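Local coordinates for protein neurotoxin (Clostridium botulinum, PDB 2QN0) that acts as the zinc-dependent light-chain protease of botulinum neurotoxin serotype C1, which cleaves the neuronal SNARE proteins syntaxin and SNAP-25, at residues A188-S193 / N232-N237; F180-G185 / G240-N245; P168-F173 / M228-H233; D113-G118 / H236-I241. All blocks are in the same frame, centred on the assembly; numbering follows the deposited sequence.

Helix 223-238 and the loop that follows it supply one side of all four contacts. Their other partners come earlier in the chain, in the order 113-118, 168-173, 180-185 and 188-193. Contacts 3 and 1 have centres about 5 Å apart and set the helix against strands 169-171 and 190-193, neighbours in the mixed sheet; His233 belongs to both and binds zinc. Contacts 2 and 4, about 9 Å from each other, lie where the helix ends, and each is about 13 Å from contact 3 between centres. The metal-binding part of the helix thus rests on the sheet, while its C-terminal end is held by two loops.

Contact 1. Residues A188-S193 / N232-N237; sequences ALSIIS and NHAMHN. With ZN (zinc ion), chain B.
Asn237 and Ser190, which lose the most surface here, meet through a side-chain hydrogen bond: Asn237 ND2 donates to Ser190 OG over 2.9 Å. The bond is moderately bent, and the hydroxyl sits 15° out of the asparagine amide plane. Ser190 turns OG beside its own backbone N, anti to the carbonyl carbon (chi1 -70°), which places OG within reach of Asn237 ND2 and also 3.1 Å from Asn237 CB. A water extends the link: it is 2.6 Å from Ser190 OG and donates to Ala234 O at 2.9 Å, a backbone carbonyl one turn back. The buried hydroxyl thus has two partners, the Asn237 amide and one water. Ala234 adds the close backbone approach, its CA 3.9 Å from Ser190 OG, and its methyl receives the tip of Ile192, with Ile192 CD1 and Ala234 CB 4.1 Å apart. Thr170 of the adjacent strand touches both Ser190 and Asn237. Strand and helix segment run nearly antiparallel, at 169°. Such an arrangement, with His233 delivering NE2 to the zinc ion one turn before Asn237, is characteristic of zinc metalloproteases, where the metal-binding helix lies against the sheet.

Contact 2. Residues F180-G185 / G240-N245; sequences FAAQEG and GIAIPN
Gly240 and Gly185 come together just where helix 223-238 finishes in a Schellman motif, and the loop 180-185, with its short 3-10 segment, packs on that turn. Two backbone hydrogen bonds cross. Gly185 N donates to Gly240 O over 2.8 Å, in the carbonyl plane and on a lone pair, while Ala242 N donates to Ala182 O over 3.1 Å, tilted from the plane of the Ala182 carbonyl. With positive phi (65°) Gly240 leaves the helix, and its O is the one that accepts from Gly185 N. Weaker C-H...O contacts reinforce the pairing: Gly240 CA is 3.1 Å from Ala182 O, and Gln183 CA faces Ala242 O. Apolar contact is modest, for Ala182 CB and Ala242 CB are 4.3 Å apart, but both also touch Asn237 on the helix. Gln183 packs more widely. Its chain, extended beyond CG, crosses Pro244 obliquely and sets OE1 3.6 Å from Pro244 CG. Two waters complete the join. One donates to both Gln183 O and Gly240 O; the other takes a hydrogen from Gln183 NE2 at 2.8 Å and one from Asn245 N at 3.0 Å.

Contact 3. Residues P168-F173 / M228-H233; sequences PETSTF and MHELNH. With ZN (zinc ion), chain B.
Thr170 and Glu230 slide past each other in opposite directions, and a short hydrogen bond joins them, with Thr170 OG1 donating to Glu230 OE1 over 2.6 Å. The oxygen receives it on its anti lone pair, away from OE2. The threonine holds OG1 anti to its carbonyl carbon (chi1 -62°), and CG2 lies 3.9 Å from His233 CB. Glu230 is not extended: a bend at chi2 (-50°) swings CD aside. Of its two oxygens, OE1 meets Thr170 and OE2 the zinc-bound water. The side chains of Pro168 and Glu230 cross at about a right angle, with Pro168 CB 3.8 Å from Glu230 OE2. This is the HExxH helix of a zinc protease, in which His229 and His233 bind the zinc ion and Glu269 completes the protein ligands. By analogy with related enzymes, Glu230 probably serves as the general base. Its OE2 accepts a hydrogen from the zinc-bound water at 2.6 Å, and a second water, itself held by Thr170 N, donates to OE1 at 3.1 Å. His229 binds the zinc ion through NE2 at 2.1 Å, while its ND1 bonds Glu360 in the second shell.

Contact 4. Residues D113-G118 / H236-I241; sequences DIPFPG and HNLYGI
Asp113 and Tyr239 set two flat groups almost perpendicular, the carboxylate and phenol ring planes being 88° apart. OD2 of Asp113 stands at the ring edge, near its plane, and takes the hydrogen of Tyr239 OH over a short 2.5 Å; it uses its anti lone pair, away from OD1. A further ring, that of Phe116, has Pro117 CD on one face, 3.6 Å above the plane and offset toward the rim, and meets Phe127 edge-to-face. The contact joins the ends of two helices: Asp113 is the first residue beyond helix 101-112, and the opposing segment includes the Schellman turn that closes helix 223-238. Between them the loop 113-118 is proline-rich, and Pro117 centres an inverse gamma turn.

Leu238 packs beside the polar pair. Its CG stands anti to the backbone N (chi1 176°), and the two methyls split over the loop backbone. Leu238 CD2 lies 3.6 Å from Asp113 O. Tyr239 is held at the backbone too, its O being bonded by Tyr297 OH. Lys329, which the side chain of Asp113 also touches, ties the segments together further, its NZ making hydrogen bonds to both Ile114 O and Leu238 O. The other leucine methyl, CD1, reaches the peptide link between Ile114 and Pro115, 3.6 Å from Ile114 C. The proline ring crosses the leucine side chain at about a right angle, and Pro115 CD comes to 3.7 Å from Leu238 CD1.

Contact 1. Residues A188-S193 / N232-N237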
loop_
_atom_site.group_PDB
_atom_site.type_symbol
_atom_site.label_atom_id
_atom_site.label_comp_id
_atom_site.label_asym_id
_atom_site.label_seq_id
_atom_site.Cartn_x
_atom_site.Cartn_y
_atom_site.Cartn_z
ATOM N N ALA A 188 11.922 -3.607 1.921
ATOM C CA ALA A 188 12.141 -2.451 2.784
ATOM C C ALA A 188 10.804 -1.938 3.291
ATOM O O ALA A 188 9.756 -2.305 2.771
ATOM C CB ALA A 188 12.854 -1.347 2.012
ATOM N N LEU A 189 10.851 -1.086 4.307
ATOM C CA LEU A 189 9.637 -0.506 4.871
ATOM C C LEU A 189 8.921 0.314 3.798
ATOM O O LEU A 189 9.559 1.044 3.039
ATOM C CB LEU A 189 9.999 0.396 6.060
ATOM C CG LEU A 189 8.885 1.202 6.732
ATOM C CD1 LEU A 189 9.285 1.507 8.169
ATOM C CD2 LEU A 189 8.621 2.490 5.951
ATOM N N SER A 190 7.596 0.187 3.741
ATOM C CA SER A 190 6.793 0.936 2.777
ATOM C C SER A 190 5.889 1.927 3.497
ATOM O O SER A 190 5.391 1.641 4.581
ATOM C CB SER A 190 5.881 0.004 1.966
ATOM O OG SER A 190 6.597 -0.823 1.066
ATOM N N ILE A 191 5.693 3.091 2.893
ATOM C CA ILE A 191 4.770 4.078 3.438
ATOM C C ILE A 191 3.714 4.259 2.358
ATOM O O ILE A 191 4.038 4.544 1.203
ATOM C CB ILE A 191 5.441 5.439 3.729
ATOM C CG1 ILE A 191 6.359 5.310 4.951
ATOM C CG2 ILE A 191 4.365 6.506 3.976
ATOM C CD1 ILE A 191 7.021 6.612 5.381
ATOM N N ILE A 192 2.459 4.050 2.734
ATOM C CA ILE A 192 1.334 4.195 1.820
ATOM C C ILE A 192 0.569 5.455 2.220
ATOM O O ILE A 192 0.063 5.535 3.336
ATOM C CB ILE A 192 0.366 2.988 1.928
ATOM C CG1 ILE A 192 1.062 1.708 1.452
ATOM C CG2 ILE A 192 -0.898 3.254 1.107
ATOM C CD1 ILE A 192 0.212 0.446 1.616
ATOM N N SER A 193 0.499 6.434 1.319
ATOM C CA SER A 193 -0.218 7.688 1.588
ATOM C C SER A 193 -1.509 7.609 0.785
ATOM O O SER A 193 -1.487 7.512 -0.448
ATOM C CB SER A 193 0.633 8.879 1.159
ATOM O OG SER A 193 1.860 8.871 1.869
ATOM N N ASN A 232 -0.686 -4.024 -2.636
ATOM C CA ASN A 232 0.033 -4.876 -3.584
ATOM C C ASN A 232 1.425 -4.301 -3.815
ATOM O O ASN A 232 2.399 -5.047 -3.927
ATOM C CB ASN A 232 -0.727 -4.990 -4.907
ATOM C CG ASN A 232 -2.003 -5.793 -4.765
ATOM O OD1 ASN A 232 -2.153 -6.570 -3.820
ATOM N ND2 ASN A 232 -2.923 -5.625 -5.707
ATOM N N HIS A 233 1.527 -2.978 -3.912
ATOM C CA HIS A 233 2.839 -2.360 -4.079
ATOM C C HIS A 233 3.664 -2.699 -2.839
ATOM O O HIS A 233 4.855 -3.000 -2.935
ATOM C CB HIS A 233 2.728 -0.841 -4.213
ATOM C CG HIS A 233 2.195 -0.389 -5.536
ATOM N ND1 HIS A 233 2.755 -0.780 -6.736
ATOM C CD2 HIS A 233 1.172 0.440 -5.850
ATOM C CE1 HIS A 233 2.102 -0.208 -7.731
ATOM N NE2 HIS A 233 1.137 0.537 -7.220
ATOM N N ALA A 234 3.021 -2.655 -1.672
ATOM C CA ALA A 234 3.708 -2.963 -0.415
ATOM C C ALA A 234 4.190 -4.408 -0.399
ATOM O O ALA A 234 5.251 -4.708 0.155
ATOM C CB ALA A 234 2.779 -2.702 0.782
ATOM N N MET A 235 3.408 -5.307 -0.992
ATOM C CA MET A 235 3.804 -6.712 -1.060
ATOM C C MET A 235 5.070 -6.840 -1.904
ATOM O O MET A 235 6.023 -7.524 -1.521
ATOM C CB MET A 235 2.684 -7.553 -1.679
ATOM C CG MET A 235 1.533 -7.852 -0.734
ATOM S SD MET A 235 1.953 -9.138 0.473
ATOM C CE MET A 235 1.404 -10.600 -0.393
ATOM N N HIS A 236 5.084 -6.177 -3.056
ATOM C CA HIS A 236 6.250 -6.230 -3.931
ATOM C C HIS A 236 7.467 -5.669 -3.200
ATOM O O HIS A 236 8.568 -6.219 -3.299
ATOM C CB HIS A 236 5.993 -5.419 -5.202
ATOM C CG HIS A 236 4.768 -5.841 -5.951
ATOM N ND1 HIS A 236 4.128 -5.015 -6.850
ATOM C CD2 HIS A 236 4.066 -6.999 -5.937
ATOM C CE1 HIS A 236 3.083 -5.647 -7.356
ATOM N NE2 HIS A 236 3.024 -6.852 -6.820
ATOM N N ASN A 237 7.262 -4.581 -2.458
ATOM C CA ASN A 237 8.343 -3.935 -1.711
ATOM C C ASN A 237 8.864 -4.793 -0.561
ATOM O O ASN A 237 10.064 -4.834 -0.302
ATOM C CB ASN A 237 7.887 -2.590 -1.131
ATOM C CG ASN A 237 7.601 -1.552 -2.197
ATOM O OD1 ASN A 237 8.156 -1.601 -3.291
ATOM N ND2 ASN A 237 6.744 -0.589 -1.869
HETATM ZN ZN ZN B . -0.374 1.630 -8.134
HETATM O O HOH W 1 6.242 -3.021 2.319
HETATM O O HOH W 2 -0.677 3.407 -7.094
#

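Contact 2. Residues F180-G185 / G240-N245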
loop_
_atom_site.group_PDB
_atom_site.type_symbol
_atom_site.label_atom_id
_atom_site.label_comp_id
_atom_site.label_asym_id
_atom_site.label_seq_id
_atom_site.Cartn_x
_atom_site.Cartn_y
_atom_site.Cartn_z
ATOM N N PHE A 180 17.798 1.074 -4.066
ATOM C CA PHE A 180 16.552 0.620 -3.443
ATOM C C PHE A 180 16.485 -0.871 -3.127
ATOM O O PHE A 180 16.383 -1.710 -4.025
ATOM C CB PHE A 180 15.356 1.009 -4.319
ATOM C CG PHE A 180 15.056 2.481 -4.314
ATOM C CD1 PHE A 180 14.526 3.091 -3.181
ATOM C CD2 PHE A 180 15.314 3.263 -5.437
ATOM C CE1 PHE A 180 14.257 4.462 -3.163
ATOM C CE2 PHE A 180 15.049 4.634 -5.432
ATOM C CZ PHE A 180 14.520 5.235 -4.293
ATOM N N ALA A 181 16.523 -1.189 -1.836
ATOM C CA ALA A 181 16.466 -2.566 -1.369
ATOM C C ALA A 181 15.169 -3.276 -1.768
ATOM O O ALA A 181 15.146 -4.496 -1.898
ATOM C CB ALA A 181 16.636 -2.604 0.151
ATOM N N ALA A 182 14.094 -2.514 -1.962
ATOM C CA ALA A 182 12.804 -3.089 -2.348
ATOM C C ALA A 182 12.847 -3.730 -3.733
ATOM O O ALA A 182 11.973 -4.522 -4.085
ATOM C CB ALA A 182 11.723 -2.010 -2.324
ATOM N N GLN A 183 13.861 -3.377 -4.515
ATOM C CA GLN A 183 14.014 -3.906 -5.871
ATOM C C GLN A 183 15.123 -4.953 -5.923
ATOM O O GLN A 183 15.446 -5.466 -6.999
ATOM C CB GLN A 183 14.379 -2.769 -6.835
ATOM C CG GLN A 183 13.442 -1.572 -6.786
ATOM C CD GLN A 183 13.967 -0.370 -7.557
ATOM O OE1 GLN A 183 15.129 -0.330 -7.968
ATOM N NE2 GLN A 183 13.111 0.624 -7.743
ATOM N N GLU A 184 15.684 -5.287 -4.764
ATOM C CA GLU A 184 16.807 -6.218 -4.716
ATOM C C GLU A 184 16.695 -7.401 -3.755
ATOM O O GLU A 184 17.683 -7.790 -3.131
ATOM C CB GLU A 184 18.077 -5.422 -4.404
ATOM C CG GLU A 184 18.428 -4.384 -5.465
ATOM C CD GLU A 184 19.448 -3.366 -4.981
ATOM O OE1 GLU A 184 20.250 -3.699 -4.086
ATOM O OE2 GLU A 184 19.456 -2.233 -5.507
ATOM N N GLY A 185 15.499 -7.972 -3.643
ATOM C CA GLY A 185 15.294 -9.116 -2.771
ATOM C C GLY A 185 15.152 -8.839 -1.281
ATOM O O GLY A 185 14.380 -9.511 -0.597
ATOM N N GLY A 240 10.885 -7.704 -1.889
ATOM C CA GLY A 240 12.004 -7.277 -2.713
ATOM C C GLY A 240 11.920 -7.551 -4.201
ATOM O O GLY A 240 12.944 -7.793 -4.848
ATOM N N ILE A 241 10.713 -7.503 -4.753
ATOM C CA ILE A 241 10.543 -7.747 -6.178
ATOM C C ILE A 241 9.948 -6.554 -6.922
ATOM O O ILE A 241 9.420 -6.701 -8.026
ATOM C CB ILE A 241 9.659 -8.986 -6.433
ATOM C CG1 ILE A 241 8.261 -8.770 -5.843
ATOM C CG2 ILE A 241 10.315 -10.215 -5.820
ATOM C CD1 ILE A 241 7.241 -9.784 -6.306
ATOM N N ALA A 242 10.035 -5.370 -6.322
ATOM C CA ALA A 242 9.507 -4.165 -6.960
ATOM C C ALA A 242 10.255 -3.891 -8.264
ATOM O O ALA A 242 11.468 -4.091 -8.348
ATOM C CB ALA A 242 9.644 -2.965 -6.019
ATOM N N ILE A 243 9.525 -3.445 -9.282
ATOM C CA ILE A 243 10.129 -3.128 -10.577
ATOM C C ILE A 243 10.444 -1.637 -10.592
ATOM O O ILE A 243 9.599 -0.820 -10.226
ATOM C CB ILE A 243 9.159 -3.424 -11.746
ATOM C CG1 ILE A 243 8.657 -4.869 -11.667
ATOM C CG2 ILE A 243 9.860 -3.161 -13.081
ATOM C CD1 ILE A 243 9.728 -5.910 -11.835
ATOM N N PRO A 244 11.665 -1.259 -11.008
ATOM C CA PRO A 244 12.039 0.158 -11.047
ATOM C C PRO A 244 11.018 0.982 -11.830
ATOM O O PRO A 244 10.467 0.517 -12.830
ATOM C CB PRO A 244 13.410 0.133 -11.719
ATOM C CG PRO A 244 13.966 -1.183 -11.284
ATOM C CD PRO A 244 12.783 -2.105 -11.465
ATOM N N ASN A 245 10.772 2.207 -11.375
ATOM C CA ASN A 245 9.800 3.078 -12.027
ATOM C C ASN A 245 10.166 3.484 -13.454
ATOM O O ASN A 245 9.330 4.023 -14.177
ATOM C CB ASN A 245 9.560 4.331 -11.178
ATOM C CG ASN A 245 10.840 5.066 -10.842
ATOM O OD1 ASN A 245 11.627 5.409 -11.726
ATOM N ND2 ASN A 245 11.056 5.317 -9.555
HETATM O O HOH W 3 14.132 -8.079 -7.491
HETATM O O HOH W 4 12.574 3.042 -9.150
#

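Contact 3. Residues P168-F173 / M228-H233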
loop_
_atom_site.group_PDB
_atom_site.type_symbol
_atom_site.label_atom_id
_atom_site.label_comp_id
_atom_site.label_asym_id
_atom_site.label_seq_id
_atom_site.Cartn_x
_atom_site.Cartn_y
_atom_site.Cartn_z
ATOM N N PRO A 168 -3.195 8.330 -4.603
ATOM C CA PRO A 168 -2.593 7.458 -3.589
ATOM C C PRO A 168 -1.209 7.020 -4.051
ATOM O O PRO A 168 -0.988 6.795 -5.242
ATOM C CB PRO A 168 -3.590 6.306 -3.482
ATOM C CG PRO A 168 -4.263 6.294 -4.819
ATOM C CD PRO A 168 -4.449 7.754 -5.116
ATOM N N GLU A 169 -0.281 6.901 -3.109
ATOM C CA GLU A 169 1.091 6.552 -3.454
ATOM C C GLU A 169 1.803 5.723 -2.390
ATOM O O GLU A 169 1.680 5.988 -1.195
ATOM C CB GLU A 169 1.848 7.858 -3.720
ATOM C CG GLU A 169 3.352 7.783 -3.770
ATOM C CD GLU A 169 3.957 9.084 -4.268
ATOM O OE1 GLU A 169 3.312 10.147 -4.104
ATOM O OE2 GLU A 169 5.076 9.048 -4.817
ATOM N N THR A 170 2.542 4.709 -2.838
ATOM C CA THR A 170 3.301 3.839 -1.941
ATOM C C THR A 170 4.773 4.017 -2.287
ATOM O O THR A 170 5.141 3.985 -3.463
ATOM C CB THR A 170 2.934 2.361 -2.150
ATOM O OG1 THR A 170 1.547 2.170 -1.851
ATOM C CG2 THR A 170 3.780 1.466 -1.245
ATOM N N SER A 171 5.614 4.191 -1.275
ATOM C CA SER A 171 7.037 4.398 -1.521
ATOM C C SER A 171 7.932 3.749 -0.479
ATOM O O SER A 171 7.492 3.446 0.632
ATOM C CB SER A 171 7.357 5.900 -1.521
ATOM O OG SER A 171 6.409 6.650 -2.260
ATOM N N THR A 172 9.185 3.520 -0.861
ATOM C CA THR A 172 10.190 3.013 0.068
ATOM C C THR A 172 11.237 4.123 0.019
ATOM O O THR A 172 11.203 4.969 -0.880
ATOM C CB THR A 172 10.804 1.660 -0.358
ATOM O OG1 THR A 172 11.433 1.783 -1.637
ATOM C CG2 THR A 172 9.715 0.587 -0.410
ATOM N N PHE A 173 12.162 4.130 0.967
ATOM C CA PHE A 173 13.152 5.197 1.029
ATOM C C PHE A 173 14.545 4.660 1.290
ATOM O O PHE A 173 14.704 3.593 1.872
ATOM C CB PHE A 173 12.736 6.168 2.131
ATOM C CG PHE A 173 11.298 6.596 2.032
ATOM C CD1 PHE A 173 10.943 7.727 1.311
ATOM C CD2 PHE A 173 10.292 5.820 2.602
ATOM C CE1 PHE A 173 9.604 8.081 1.152
ATOM C CE2 PHE A 173 8.952 6.166 2.446
ATOM C CZ PHE A 173 8.610 7.297 1.720
ATOM N N MET A 228 -6.303 -1.914 -1.265
ATOM C CA MET A 228 -5.651 -3.185 -1.585
ATOM C C MET A 228 -4.672 -3.023 -2.741
ATOM O O MET A 228 -3.645 -3.696 -2.785
ATOM C CB MET A 228 -6.688 -4.259 -1.912
ATOM C CG MET A 228 -7.438 -4.759 -0.676
ATOM S SD MET A 228 -8.671 -6.014 -1.036
ATOM C CE MET A 228 -7.676 -7.503 -0.967
ATOM N N HIS A 229 -4.991 -2.133 -3.677
ATOM C CA HIS A 229 -4.093 -1.883 -4.802
ATOM C C HIS A 229 -2.742 -1.421 -4.251
ATOM O O HIS A 229 -1.691 -1.912 -4.675
ATOM C CB HIS A 229 -4.675 -0.808 -5.727
ATOM C CG HIS A 229 -3.735 -0.365 -6.805
ATOM N ND1 HIS A 229 -3.862 -0.770 -8.116
ATOM C CD2 HIS A 229 -2.649 0.442 -6.764
ATOM C CE1 HIS A 229 -2.897 -0.228 -8.837
ATOM N NE2 HIS A 229 -2.147 0.511 -8.041
ATOM N N GLU A 230 -2.761 -0.484 -3.302
ATOM C CA GLU A 230 -1.512 -0.003 -2.718
ATOM C C GLU A 230 -0.851 -1.096 -1.879
ATOM O O GLU A 230 0.377 -1.174 -1.811
ATOM C CB GLU A 230 -1.746 1.247 -1.850
ATOM C CG GLU A 230 -2.237 2.488 -2.613
ATOM C CD GLU A 230 -1.397 2.823 -3.844
ATOM O OE1 GLU A 230 -0.148 2.794 -3.762
ATOM O OE2 GLU A 230 -1.993 3.134 -4.895
ATOM N N LEU A 231 -1.653 -1.943 -1.236
ATOM C CA LEU A 231 -1.082 -3.029 -0.440
ATOM C C LEU A 231 -0.307 -3.979 -1.361
ATOM O O LEU A 231 0.620 -4.662 -0.925
ATOM C CB LEU A 231 -2.179 -3.794 0.317
ATOM C CG LEU A 231 -2.894 -3.000 1.425
ATOM C CD1 LEU A 231 -3.941 -3.891 2.097
ATOM C CD2 LEU A 231 -1.879 -2.509 2.460
ATOM N N ASN A 232 -0.686 -4.024 -2.636
ATOM C CA ASN A 232 0.033 -4.876 -3.584
ATOM C C ASN A 232 1.425 -4.301 -3.815
ATOM O O ASN A 232 2.399 -5.047 -3.927
ATOM C CB ASN A 232 -0.727 -4.990 -4.907
ATOM C CG ASN A 232 -2.003 -5.793 -4.765
ATOM O OD1 ASN A 232 -2.153 -6.570 -3.820
ATOM N ND2 ASN A 232 -2.923 -5.625 -5.707
ATOM N N HIS A 233 1.527 -2.978 -3.912
ATOM C CA HIS A 233 2.839 -2.360 -4.079
ATOM C C HIS A 233 3.664 -2.699 -2.839
ATOM O O HIS A 233 4.855 -3.000 -2.935
ATOM C CB HIS A 233 2.728 -0.841 -4.213
ATOM C CG HIS A 233 2.195 -0.389 -5.536
ATOM N ND1 HIS A 233 2.755 -0.780 -6.736
ATOM C CD2 HIS A 233 1.172 0.440 -5.850
ATOM C CE1 HIS A 233 2.102 -0.208 -7.731
ATOM N NE2 HIS A 233 1.137 0.537 -7.220
HETATM ZN ZN ZN B . -0.374 1.630 -8.134
HETATM O O HOH W 5 2.095 3.831 -5.584
HETATM O O HOH W 2 -0.677 3.407 -7.094
#

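Contact 4. Residues D113-G118 / H236-I241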
loop_
_atom_site.group_PDB
_atom_site.type_symbol
_atom_site.label_atom_id
_atom_site.label_comp_id
_atom_site.label_asym_id
_atom_site.label_seq_id
_atom_site.Cartn_x
_atom_site.Cartn_y
_atom_site.Cartn_z
ATOM N N ASP A 113 5.668 -11.035 7.834
ATOM C CA ASP A 113 6.995 -11.121 7.229
ATOM C C ASP A 113 7.672 -9.763 7.271
ATOM O O ASP A 113 7.011 -8.729 7.198
ATOM C CB ASP A 113 6.914 -11.640 5.790
ATOM C CG ASP A 113 6.637 -13.133 5.730
ATOM O OD1 ASP A 113 7.070 -13.848 6.657
ATOM O OD2 ASP A 113 6.005 -13.597 4.762
ATOM N N ILE A 114 8.994 -9.765 7.389
ATOM C CA ILE A 114 9.737 -8.519 7.482
ATOM C C ILE A 114 10.791 -8.330 6.396
ATOM O O ILE A 114 11.207 -9.284 5.739
ATOM C CB ILE A 114 10.473 -8.426 8.837
ATOM C CG1 ILE A 114 11.556 -9.509 8.908
ATOM C CG2 ILE A 114 9.486 -8.623 9.987
ATOM C CD1 ILE A 114 12.581 -9.286 10.011
ATOM N N PRO A 115 11.220 -7.079 6.183
ATOM C CA PRO A 115 12.245 -6.803 5.175
ATOM C C PRO A 115 13.517 -7.472 5.677
ATOM O O PRO A 115 13.721 -7.576 6.888
ATOM C CB PRO A 115 12.385 -5.286 5.231
ATOM C CG PRO A 115 11.019 -4.830 5.627
ATOM C CD PRO A 115 10.643 -5.825 6.701
ATOM N N PHE A 116 14.363 -7.949 4.771
ATOM C CA PHE A 116 15.618 -8.535 5.216
ATOM C C PHE A 116 16.337 -7.367 5.888
ATOM O O PHE A 116 16.329 -6.250 5.370
ATOM C CB PHE A 116 16.453 -9.014 4.028
ATOM C CG PHE A 116 17.778 -9.606 4.426
ATOM C CD1 PHE A 116 17.930 -10.982 4.546
ATOM C CD2 PHE A 116 18.864 -8.784 4.699
ATOM C CE1 PHE A 116 19.152 -11.533 4.935
ATOM C CE2 PHE A 116 20.091 -9.323 5.091
ATOM C CZ PHE A 116 20.232 -10.699 5.208
ATOM N N PRO A 117 16.961 -7.601 7.053
ATOM C CA PRO A 117 17.657 -6.499 7.722
ATOM C C PRO A 117 18.969 -6.117 7.043
ATOM O O PRO A 117 20.045 -6.557 7.450
ATOM C CB PRO A 117 17.858 -7.031 9.142
ATOM C CG PRO A 117 18.015 -8.498 8.926
ATOM C CD PRO A 117 16.945 -8.809 7.896
ATOM N N GLY A 118 18.865 -5.299 6.001
ATOM C CA GLY A 118 20.045 -4.862 5.283
ATOM C C GLY A 118 19.751 -4.381 3.878
ATOM O O GLY A 118 18.604 -4.402 3.424
ATOM N N HIS A 236 5.084 -6.177 -3.056
ATOM C CA HIS A 236 6.250 -6.230 -3.931
ATOM C C HIS A 236 7.467 -5.669 -3.200
ATOM O O HIS A 236 8.568 -6.219 -3.299
ATOM C CB HIS A 236 5.993 -5.419 -5.202
ATOM C CG HIS A 236 4.768 -5.841 -5.951
ATOM N ND1 HIS A 236 4.128 -5.015 -6.850
ATOM C CD2 HIS A 236 4.066 -6.999 -5.937
ATOM C CE1 HIS A 236 3.083 -5.647 -7.356
ATOM N NE2 HIS A 236 3.024 -6.852 -6.820
ATOM N N ASN A 237 7.262 -4.581 -2.458
ATOM C CA ASN A 237 8.343 -3.935 -1.711
ATOM C C ASN A 237 8.864 -4.793 -0.561
ATOM O O ASN A 237 10.064 -4.834 -0.302
ATOM C CB ASN A 237 7.887 -2.590 -1.131
ATOM C CG ASN A 237 7.601 -1.552 -2.197
ATOM O OD1 ASN A 237 8.156 -1.601 -3.291
ATOM N ND2 ASN A 237 6.744 -0.589 -1.869
ATOM N N LEU A 238 7.953 -5.453 0.141
ATOM C CA LEU A 238 8.328 -6.298 1.266
ATOM C C LEU A 238 9.143 -7.509 0.822
ATOM O O LEU A 238 10.114 -7.885 1.474
ATOM C CB LEU A 238 7.073 -6.773 2.001
ATOM C CG LEU A 238 7.295 -7.759 3.153
ATOM C CD1 LEU A 238 8.273 -7.162 4.170
ATOM C CD2 LEU A 238 5.953 -8.083 3.807
ATOM N N TYR A 239 8.739 -8.118 -0.290
ATOM C CA TYR A 239 9.428 -9.300 -0.798
ATOM C C TYR A 239 10.588 -8.991 -1.741
ATOM O O TYR A 239 11.198 -9.897 -2.314
ATOM C CB TYR A 239 8.413 -10.234 -1.449
ATOM C CG TYR A 239 7.527 -10.898 -0.419
ATOM C CD1 TYR A 239 7.954 -12.038 0.263
ATOM C CD2 TYR A 239 6.293 -10.346 -0.071
ATOM C CE1 TYR A 239 7.178 -12.611 1.271
ATOM C CE2 TYR A 239 5.511 -10.909 0.934
ATOM C CZ TYR A 239 5.958 -12.038 1.599
ATOM O OH TYR A 239 5.188 -12.589 2.596
ATOM N N GLY A 240 10.885 -7.704 -1.889
ATOM C CA GLY A 240 12.004 -7.277 -2.713
ATOM C C GLY A 240 11.920 -7.551 -4.201
ATOM O O GLY A 240 12.944 -7.793 -4.848
ATOM N N ILE A 241 10.713 -7.503 -4.753
ATOM C CA ILE A 241 10.543 -7.747 -6.178
ATOM C C ILE A 241 9.948 -6.554 -6.922
ATOM O O ILE A 241 9.420 -6.701 -8.026
ATOM C CB ILE A 241 9.659 -8.986 -6.433
ATOM C CG1 ILE A 241 8.261 -8.770 -5.843
ATOM C CG2 ILE A 241 10.315 -10.215 -5.820
ATOM C CD1 ILE A 241 7.241 -9.784 -6.306
#